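Galactose-binding-like protein (Bacteroides thetaiotaomicron, PDB 7M1B) probably binds carbohydrate as a SusE-like protein, and may belong to a family with some capacity to degrade glycans. Local coordinates at residues K211-A216 with T259-Q264; E253-F258 with R356-S361; A288-E293 with S361-A366. One frame throughout, in Å; residues are numbered along the deposited sequence.

Contact 1: residues K211-A216 with T259-Q264; sequences KTFYLA and TFDMGQ
Asp261 OD1, on the residue that pairs with Lys211, is gripped by two donors: the backbone N of Gly263, 2.8 Å away, and Arg353 through a salt bridge. The first bond makes an Asx turn, since the short aspartate carboxylate can reach the N-H two residues on, and Gly263 has the positive phi that glycine adopts most readily. Here the short strand 211-212 runs antiparallel beside strand 256-274, adding an edge to the sheet of what its sequence suggests is a galactose-binding-like domain. Lys211 and Asp261 form a hydrogen-bonded pair: Asp261 N gives a nearly straight bond (177°) to Lys211 O at 2.8 Å, and Lys211 N returns one to Asp261 O. Beyond it, Phe213 N still reaches Thr259 O at 3.1 Å as the chain leaves the strand. With CG anti to its backbone N (chi1 -154°), Phe213 starts its ring toward Asp261, and Phe213 CD1 rests 3.8 Å from Asp261 CB. Ring and carboxylate planes stand 90° apart, and Tyr354 also meets the ring. Buried Thr259 serves both ways: OG1 hydrogen-bonds to Asp218 and Arg356, while CG2 lies 3.9 Å from Leu215 CD1, the methyl tip of a side chain crossing it at about a right angle.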
loop_
_atom_site.group_PDB
_atom_site.type_symbol
_atom_site.label_atom_id
_atom_site.label_comp_id
_atom_site.label_asym_id
_atom_site.label_seq_id
_atom_site.Cartn_x
_atom_site.Cartn_y
_atom_site.Cartn_z
ATOM N N LYS A 211 -3.577 16.292 4.048
ATOM C CA LYS A 211 -2.770 17.441 4.503
ATOM C C LYS A 211 -1.328 17.060 4.793
ATOM O O LYS A 211 -1.049 15.918 5.230
ATOM C CB LYS A 211 -3.402 18.043 5.756
ATOM C CG LYS A 211 -4.805 18.612 5.585
ATOM C CD LYS A 211 -4.813 19.848 4.627
ATOM C CE LYS A 211 -6.235 20.138 4.178
ATOM N NZ LYS A 211 -6.398 21.436 3.442
ATOM N N THR A 212 -0.392 17.990 4.599
ATOM C CA THR A 212 0.962 17.793 5.070
ATOM C C THR A 212 0.936 17.524 6.578
ATOM O O THR A 212 0.121 18.103 7.322
ATOM C CB THR A 212 1.802 19.036 4.793
ATOM O OG1 THR A 212 1.678 19.341 3.395
ATOM C CG2 THR A 212 3.276 18.805 5.125
ATOM N N PHE A 213 1.777 16.546 7.008
ATOM C CA PHE A 213 1.895 16.278 8.442
ATOM C C PHE A 213 3.384 16.171 8.772
ATOM O O PHE A 213 3.941 15.060 8.966
ATOM C CB PHE A 213 1.101 15.018 8.834
ATOM C CG PHE A 213 0.662 15.005 10.276
ATOM C CD1 PHE A 213 -0.509 15.651 10.681
ATOM C CD2 PHE A 213 1.475 14.457 11.270
ATOM C CE1 PHE A 213 -0.879 15.666 12.021
ATOM C CE2 PHE A 213 1.119 14.552 12.608
ATOM C CZ PHE A 213 -0.079 15.107 12.988
ATOM N N TYR A 214 4.026 17.327 8.848
ATOM C CA TYR A 214 5.502 17.428 8.852
ATOM C C TYR A 214 6.054 17.049 10.242
ATOM O O TYR A 214 5.659 17.600 11.255
ATOM C CB TYR A 214 5.922 18.849 8.492
ATOM C CG TYR A 214 7.419 19.069 8.505
ATOM C CD1 TYR A 214 8.277 18.376 7.650
ATOM C CD2 TYR A 214 7.919 20.079 9.307
ATOM C CE1 TYR A 214 9.645 18.655 7.666
ATOM C CE2 TYR A 214 9.259 20.415 9.265
ATOM C CZ TYR A 214 10.131 19.631 8.521
ATOM O OH TYR A 214 11.476 19.973 8.496
ATOM N N LEU A 215 6.868 15.972 10.279
ATOM C CA LEU A 215 7.569 15.512 11.461
ATOM C C LEU A 215 9.061 15.903 11.382
ATOM O O LEU A 215 9.581 16.169 10.306
ATOM C CB LEU A 215 7.357 14.006 11.608
ATOM C CG LEU A 215 5.863 13.612 11.604
ATOM C CD1 LEU A 215 5.788 12.110 11.757
ATOM C CD2 LEU A 215 5.134 14.296 12.770
ATOM N N ALA A 216 9.730 15.913 12.563
ATOM C CA ALA A 216 11.014 16.616 12.617
ATOM C C ALA A 216 12.143 16.047 11.738
ATOM O O ALA A 216 13.110 16.768 11.417
ATOM C CB ALA A 216 11.445 16.786 14.064
ATOM N N THR A 259 5.779 12.689 5.255
ATOM C CA THR A 259 4.631 12.269 6.055
ATOM C C THR A 259 3.425 13.114 5.716
ATOM O O THR A 259 3.518 14.353 5.663
ATOM C CB THR A 259 4.859 12.396 7.590
ATOM O OG1 THR A 259 6.150 11.840 7.891
ATOM C CG2 THR A 259 3.765 11.736 8.387
ATOM N N PHE A 260 2.268 12.435 5.513
ATOM C CA PHE A 260 1.064 13.248 5.349
ATOM C C PHE A 260 -0.109 12.587 6.095
ATOM O O PHE A 260 0.005 11.453 6.579
ATOM C CB PHE A 260 0.678 13.440 3.869
ATOM C CG PHE A 260 0.512 12.212 3.022
ATOM C CD1 PHE A 260 -0.737 11.618 2.963
ATOM C CD2 PHE A 260 1.588 11.639 2.344
ATOM C CE1 PHE A 260 -0.923 10.527 2.098
ATOM C CE2 PHE A 260 1.400 10.536 1.518
ATOM C CZ PHE A 260 0.136 9.973 1.384
ATOM N N ASP A 261 -1.167 13.357 6.277
ATOM C CA ASP A 261 -2.371 12.900 6.983
ATOM C C ASP A 261 -3.434 12.702 5.901
ATOM O O ASP A 261 -3.863 13.685 5.248
ATOM C CB ASP A 261 -2.729 13.968 8.041
ATOM C CG ASP A 261 -3.960 13.684 8.875
ATOM O OD1 ASP A 261 -4.524 12.610 8.668
ATOM O OD2 ASP A 261 -4.402 14.612 9.643
ATOM N N MET A 262 -4.052 11.558 5.850
ATOM C CA MET A 262 -5.179 11.309 4.940
ATOM C C MET A 262 -6.466 12.039 5.399
ATOM O O MET A 262 -7.374 12.236 4.607
ATOM C CB MET A 262 -5.483 9.825 4.799
ATOM C CG MET A 262 -4.258 9.049 4.141
ATOM S SD MET A 262 -4.860 7.452 3.497
ATOM C CE MET A 262 -5.257 6.664 5.056
ATOM N N GLY A 263 -6.508 12.479 6.658
ATOM C CA GLY A 263 -7.629 13.204 7.216
ATOM C C GLY A 263 -8.827 12.317 7.598
ATOM O O GLY A 263 -9.872 12.823 8.079
ATOM N N GLN A 264 -8.604 11.006 7.562
ATOM C CA GLN A 264 -9.585 10.031 7.998
ATOM C C GLN A 264 -8.846 8.706 8.087
ATOM O O GLN A 264 -7.749 8.563 7.507
ATOM C CB GLN A 264 -10.730 9.847 7.014
ATOM C CG GLN A 264 -10.302 9.489 5.608
ATOM C CD GLN A 264 -11.507 9.194 4.729
ATOM O OE1 GLN A 264 -12.524 8.648 5.201
ATOM N NE2 GLN A 264 -11.404 9.620 3.454
#

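Contact 2: residues E253-F258 with R356-S361; sequences EFPVWF and RFKILS
Strand 256-258 runs antiparallel to strand 356-361, their axes 4.6 Å apart at closest and their directions 153° apart, with paired bonds at Val256-Ile359 and Phe258-Phe357. The shortest of these joins Ile359 N to Val256 O at 2.7 Å. Between the two pairs, Trp257 faces Lys358 as a non-hydrogen-bonded pair. On the face bearing Phe258 and Phe357, the two rings are nearly parallel but slid so far apart that they barely overlap. What meets instead is Phe357 CB over the face of the Phe258 ring, a CH-pi contact 4.0 Å from its centroid. Phe258 CG sits between its backbone N and carbonyl carbon (chi1 59°), and Phe258 CZ comes back to within 3.6 Å of Phe357 CB. Beside them Val256 CG2 packs on Ile359 CB, branched residues well suited to a buried strand face. Around Trp257, Arg356 lies alongside the indole: NE1 is over one face of the guanidinium, the planes 50° apart. Both being donors, they look elsewhere, NE1 to Asn217 and the guanidinium to Asp218, Gly305 and Thr259. Pro255, after a cis peptide bond, sets its CG 3.7 Å from Lys358 CE, part of an extended chain pointing the same way. Strand 292-297 pairs with the other edge of 352-362, Phe357 packs on Leu374 and Phe376 of strand 370-380, and Trp307 meets Trp257, Arg356 and Lys358.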
loop_
_atom_site.group_PDB
_atom_site.type_symbol
_atom_site.label_atom_id
_atom_site.label_comp_id
_atom_site.label_asym_id
_atom_site.label_seq_id
_atom_site.Cartn_x
_atom_site.Cartn_y
_atom_site.Cartn_z
ATOM N N GLU A 253 22.444 9.796 1.894
ATOM C CA GLU A 253 21.439 9.916 2.938
ATOM C C GLU A 253 20.187 9.062 2.674
ATOM O O GLU A 253 19.329 8.967 3.569
ATOM C CB GLU A 253 21.045 11.387 3.041
ATOM C CG GLU A 253 22.246 12.263 3.423
ATOM C CD GLU A 253 23.273 11.834 4.477
ATOM O OE1 GLU A 253 22.857 11.427 5.587
ATOM O OE2 GLU A 253 24.532 11.920 4.198
ATOM N N PHE A 254 20.022 8.443 1.495
ATOM C CA PHE A 254 18.850 7.583 1.346
ATOM C C PHE A 254 18.922 6.472 2.405
ATOM O O PHE A 254 20.001 5.914 2.740
ATOM C CB PHE A 254 18.840 6.867 -0.005
ATOM C CG PHE A 254 18.371 7.729 -1.154
ATOM C CD1 PHE A 254 17.041 8.187 -1.196
ATOM C CD2 PHE A 254 19.229 8.041 -2.209
ATOM C CE1 PHE A 254 16.599 9.002 -2.243
ATOM C CE2 PHE A 254 18.792 8.845 -3.255
ATOM C CZ PHE A 254 17.478 9.310 -3.283
ATOM N N PRO A 255 17.806 5.986 3.002
ATOM C CA PRO A 255 16.427 6.376 2.684
ATOM C C PRO A 255 16.005 7.660 3.394
ATOM O O PRO A 255 16.533 8.071 4.463
ATOM C CB PRO A 255 15.614 5.183 3.253
ATOM C CG PRO A 255 16.437 4.701 4.445
ATOM C CD PRO A 255 17.875 4.846 3.954
ATOM N N VAL A 256 15.127 8.392 2.718
ATOM C CA VAL A 256 14.529 9.591 3.298
ATOM C C VAL A 256 13.018 9.419 3.278
ATOM O O VAL A 256 12.536 8.521 2.614
ATOM C CB VAL A 256 14.923 10.836 2.491
ATOM C CG1 VAL A 256 16.456 11.065 2.515
ATOM C CG2 VAL A 256 14.397 10.806 1.043
ATOM N N TRP A 257 12.250 10.324 3.918
ATOM C CA TRP A 257 10.810 10.055 3.971
ATOM C C TRP A 257 10.060 11.403 4.122
ATOM O O TRP A 257 10.565 12.381 4.725
ATOM C CB TRP A 257 10.464 9.088 5.144
ATOM C CG TRP A 257 11.110 9.465 6.451
ATOM C CD1 TRP A 257 10.658 10.333 7.406
ATOM C CD2 TRP A 257 12.327 8.905 6.952
ATOM N NE1 TRP A 257 11.547 10.426 8.461
ATOM C CE2 TRP A 257 12.566 9.511 8.220
ATOM C CE3 TRP A 257 13.247 7.961 6.433
ATOM C CZ2 TRP A 257 13.714 9.219 8.982
ATOM C CZ3 TRP A 257 14.374 7.669 7.205
ATOM C CH2 TRP A 257 14.588 8.267 8.474
ATOM N N PHE A 258 8.790 11.378 3.733
ATOM C CA PHE A 258 7.860 12.447 4.041
ATOM C C PHE A 258 6.564 11.834 4.575
ATOM O O PHE A 258 6.339 10.633 4.441
ATOM C CB PHE A 258 7.583 13.420 2.880
ATOM C CG PHE A 258 7.004 12.770 1.635
ATOM C CD1 PHE A 258 5.730 12.270 1.622
ATOM C CD2 PHE A 258 7.747 12.640 0.471
ATOM C CE1 PHE A 258 5.198 11.675 0.481
ATOM C CE2 PHE A 258 7.222 12.070 -0.676
ATOM C CZ PHE A 258 5.949 11.554 -0.671
ATOM N N ARG A 356 3.487 7.503 5.511
ATOM C CA ARG A 356 4.829 7.918 5.120
ATOM C C ARG A 356 5.246 7.208 3.840
ATOM O O ARG A 356 4.968 5.995 3.652
ATOM C CB ARG A 356 5.838 7.570 6.209
ATOM C CG ARG A 356 5.964 8.644 7.278
ATOM C CD ARG A 356 6.871 8.243 8.406
ATOM N NE ARG A 356 7.343 9.495 9.000
ATOM C CZ ARG A 356 8.295 9.561 9.921
ATOM N NH1 ARG A 356 8.740 8.417 10.520
ATOM N NH2 ARG A 356 8.775 10.689 10.369
ATOM N N PHE A 357 5.954 7.954 2.975
ATOM C CA PHE A 357 6.704 7.363 1.879
ATOM C C PHE A 357 8.173 7.392 2.260
ATOM O O PHE A 357 8.736 8.426 2.532
ATOM C CB PHE A 357 6.484 8.180 0.594
ATOM C CG PHE A 357 5.249 7.782 -0.169
ATOM C CD1 PHE A 357 4.026 7.751 0.476
ATOM C CD2 PHE A 357 5.273 7.619 -1.541
ATOM C CE1 PHE A 357 2.870 7.360 -0.216
ATOM C CE2 PHE A 357 4.142 7.194 -2.248
ATOM C CZ PHE A 357 2.936 7.118 -1.575
ATOM N N LYS A 358 8.735 6.160 2.439
ATOM C CA LYS A 358 10.148 6.011 2.710
ATOM C C LYS A 358 10.827 5.739 1.380
ATOM O O LYS A 358 10.674 4.648 0.788
ATOM C CB LYS A 358 10.355 4.839 3.685
ATOM C CG LYS A 358 11.815 4.661 4.118
ATOM C CD LYS A 358 11.955 3.428 5.094
ATOM C CE LYS A 358 13.317 3.456 5.975
ATOM N NZ LYS A 358 13.324 2.343 7.045
ATOM N N ILE A 359 11.550 6.751 0.891
ATOM C CA ILE A 359 12.100 6.680 -0.457
ATOM C C ILE A 359 13.462 5.987 -0.345
ATOM O O ILE A 359 14.347 6.508 0.355
ATOM C CB ILE A 359 12.222 8.082 -1.092
ATOM C CG1 ILE A 359 10.913 8.893 -1.048
ATOM C CG2 ILE A 359 12.782 7.948 -2.527
ATOM C CD1 ILE A 359 9.780 8.176 -1.720
ATOM N N LEU A 360 13.646 4.899 -1.097
ATOM C CA LEU A 360 14.906 4.154 -1.086
ATOM C C LEU A 360 15.822 4.629 -2.225
ATOM O O LEU A 360 17.057 4.694 -2.082
ATOM C CB LEU A 360 14.574 2.662 -1.236
ATOM C CG LEU A 360 13.555 2.048 -0.255
ATOM C CD1 LEU A 360 13.416 0.552 -0.501
ATOM C CD2 LEU A 360 13.955 2.279 1.176
ATOM N N SER A 361 15.220 4.972 -3.379
ATOM C CA SER A 361 16.003 5.261 -4.591
ATOM C C SER A 361 15.217 6.223 -5.503
ATOM O O SER A 361 13.969 6.132 -5.476
ATOM C CB SER A 361 16.462 3.939 -5.271
ATOM O OG SER A 361 15.301 3.268 -5.786
#

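Contact 3: residues A288-E293 with S361-A366; sequences AIKEWE and STHDGA
Lys290 and His363 cross obliquely, with Lys290 CB set over the centre of the imidazole, 3.9 Å from the ring centroid and only 8° off its normal. This CH-pi contact uses the aliphatic root of the lysine. Beyond it the chain is extended, CG anti to the backbone N (chi1 173°), and NZ reaches a water that also donates to His363 O. The ring has other partners as well: Ala288 CB lies 4.0 Å from His363 CD2, Ser318 OG hydrogen-bonds to His363 NE2, and Tyr284 meets the ring edge-to-face. An alanine at His363 would probably open a gap over Lys290 CB and leave Ser318 OG without this mate. The backbone holds the residue in place too, since His363 N makes a straight bond (169°) to Ala288 O at 3.0 Å.

Lys290 and Glu291 both face Ser361, which makes this a classic beta bulge, and serine suits the spot because its small side chain can itself join the backbone bonding. Ser361 O takes the N-H of Lys290 at 2.9 Å, while Ser361 OG takes that of Glu291 at 3.0 Å. A water then links OG to Glu291 OE2. Past the bulge, Asp364 OD1 accepts from Ala366 N in an Asx turn, and Thr362 OG1 donates to Ala366 O, so the segment 361-366 curls back on itself. The bulge lies where strand 352-362 ends against the corner that leads from 289-290 into strand 292-297. On the other edge of 292-297 runs strand 311-317, whose Glu317 touches Lys290 and Glu291. Inward, Ile289 packs on Ile359 and Trp292 meets Phe343 edge-to-face.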
loop_
_atom_site.group_PDB
_atom_site.type_symbol
_atom_site.label_atom_id
_atom_site.label_comp_id
_atom_site.label_asym_id
_atom_site.label_seq_id
_atom_site.Cartn_x
_atom_site.Cartn_y
_atom_site.Cartn_z
ATOM N N ALA A 288 11.996 11.964 -9.842
ATOM C CA ALA A 288 11.094 10.854 -9.949
ATOM C C ALA A 288 11.601 9.683 -9.074
ATOM O O ALA A 288 12.744 9.201 -9.233
ATOM C CB ALA A 288 11.024 10.426 -11.399
ATOM N N ILE A 289 10.745 9.211 -8.142
ATOM C CA ILE A 289 11.145 8.101 -7.274
ATOM C C ILE A 289 11.104 6.746 -7.958
ATOM O O ILE A 289 10.261 6.463 -8.818
ATOM C CB ILE A 289 10.262 8.166 -5.996
ATOM C CG1 ILE A 289 8.779 7.892 -6.331
ATOM C CG2 ILE A 289 10.538 9.500 -5.285
ATOM C CD1 ILE A 289 7.857 7.841 -5.044
ATOM N N LYS A 290 11.979 5.844 -7.503
ATOM C CA LYS A 290 12.133 4.535 -8.159
ATOM C C LYS A 290 11.642 3.421 -7.238
ATOM O O LYS A 290 10.622 2.802 -7.575
ATOM C CB LYS A 290 13.556 4.315 -8.664
ATOM C CG LYS A 290 13.842 2.885 -9.223
ATOM C CD LYS A 290 15.249 2.787 -9.798
ATOM C CE LYS A 290 15.632 1.341 -10.165
ATOM N NZ LYS A 290 17.072 1.198 -10.409
ATOM N N GLU A 291 12.306 3.177 -6.108
ATOM C CA GLU A 291 11.791 2.247 -5.121
ATOM C C GLU A 291 11.494 2.964 -3.816
ATOM O O GLU A 291 12.233 3.837 -3.353
ATOM C CB GLU A 291 12.785 1.120 -4.846
ATOM C CG GLU A 291 12.913 0.182 -6.030
ATOM C CD GLU A 291 13.701 -1.075 -5.637
ATOM O OE1 GLU A 291 13.262 -1.820 -4.700
ATOM O OE2 GLU A 291 14.737 -1.335 -6.251
ATOM N N TRP A 292 10.410 2.538 -3.174
ATOM C CA TRP A 292 10.078 3.087 -1.870
ATOM C C TRP A 292 9.178 2.089 -1.126
ATOM O O TRP A 292 8.657 1.114 -1.694
ATOM C CB TRP A 292 9.355 4.446 -2.062
ATOM C CG TRP A 292 7.961 4.389 -2.663
ATOM C CD1 TRP A 292 6.745 4.434 -2.008
ATOM C CD2 TRP A 292 7.664 4.421 -4.081
ATOM N NE1 TRP A 292 5.731 4.370 -2.938
ATOM C CE2 TRP A 292 6.244 4.413 -4.223
ATOM C CE3 TRP A 292 8.451 4.408 -5.249
ATOM C CZ2 TRP A 292 5.608 4.419 -5.475
ATOM C CZ3 TRP A 292 7.821 4.395 -6.489
ATOM C CH2 TRP A 292 6.407 4.437 -6.604
ATOM N N GLU A 293 8.950 2.392 0.143
ATOM C CA GLU A 293 7.971 1.737 0.956
ATOM C C GLU A 293 6.916 2.736 1.391
ATOM O O GLU A 293 7.231 3.884 1.637
ATOM C CB GLU A 293 8.581 1.104 2.189
ATOM C CG GLU A 293 9.713 0.129 1.797
ATOM C CD GLU A 293 10.556 -0.324 2.967
ATOM O OE1 GLU A 293 10.514 0.353 4.064
ATOM O OE2 GLU A 293 11.371 -1.264 2.733
ATOM N N SER A 361 15.220 4.972 -3.379
ATOM C CA SER A 361 16.003 5.261 -4.591
ATOM C C SER A 361 15.217 6.223 -5.503
ATOM O O SER A 361 13.969 6.132 -5.476
ATOM C CB SER A 361 16.462 3.939 -5.271
ATOM O OG SER A 361 15.301 3.268 -5.786
ATOM N N THR A 362 15.943 6.845 -6.451
ATOM C CA THR A 362 15.311 7.632 -7.503
ATOM C C THR A 362 15.755 7.112 -8.872
ATOM O O THR A 362 16.765 6.372 -8.945
ATOM C CB THR A 362 15.672 9.109 -7.365
ATOM O OG1 THR A 362 17.111 9.145 -7.362
ATOM C CG2 THR A 362 15.132 9.726 -6.081
ATOM N N HIS A 363 14.976 7.389 -9.924
ATOM C CA HIS A 363 15.281 6.884 -11.253
ATOM C C HIS A 363 16.656 7.364 -11.750
ATOM O O HIS A 363 17.419 6.569 -12.321
ATOM C CB HIS A 363 14.196 7.271 -12.261
ATOM C CG HIS A 363 13.014 6.348 -12.173
ATOM N ND1 HIS A 363 13.119 4.993 -12.478
ATOM C CD2 HIS A 363 11.763 6.540 -11.686
ATOM C CE1 HIS A 363 11.910 4.432 -12.352
ATOM N NE2 HIS A 363 11.048 5.380 -11.898
ATOM N N ASP A 364 17.014 8.628 -11.466
ATOM C CA ASP A 364 18.338 9.141 -11.922
ATOM C C ASP A 364 19.416 9.001 -10.849
ATOM O O ASP A 364 20.580 9.374 -11.128
ATOM C CB ASP A 364 18.218 10.570 -12.500
ATOM C CG ASP A 364 17.928 11.645 -11.452
ATOM O OD1 ASP A 364 17.847 11.339 -10.238
ATOM O OD2 ASP A 364 17.684 12.823 -11.896
ATOM N N GLY A 365 19.046 8.453 -9.668
ATOM C CA GLY A 365 19.965 8.282 -8.553
ATOM C C GLY A 365 20.348 9.531 -7.793
ATOM O O GLY A 365 20.980 9.406 -6.762
ATOM N N ALA A 366 19.902 10.737 -8.225
ATOM C CA ALA A 366 20.203 11.960 -7.490
ATOM C C ALA A 366 19.360 12.067 -6.215
ATOM O O ALA A 366 18.223 11.548 -6.187
ATOM C CB ALA A 366 19.872 13.169 -8.366
HETATM O O HOH W 1 14.842 10.514 -10.661
HETATM O O HOH W 2 17.681 3.592 -12.413
HETATM O O HOH W 3 16.225 0.984 -6.799
#

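Overall arrangement
From the N-terminal side, 211-216 comes first and waits for 259-264, so contact 1 closes a loop of 42 residues. Before it closes, 253-258 has opened contact 2 on the same strand, 256-274, so the two cross. Contact 2 closes only at 356-361. Meanwhile 288-293 has opened contact 3, which ends just beyond, at 361-366; these two also cross, and share Ser361. Contacts 1 and 3 follow in series, their nearest atoms about 9 Å apart. Together they tie one antiparallel sheet side by side: strand 211-212, then 256-274, then 352-362, then 292-297. Phe260 CE2 packing on Phe357 CE1 joins contacts 1 and 2, and Lys358 N with Glu293 O joins contacts 2 and 3.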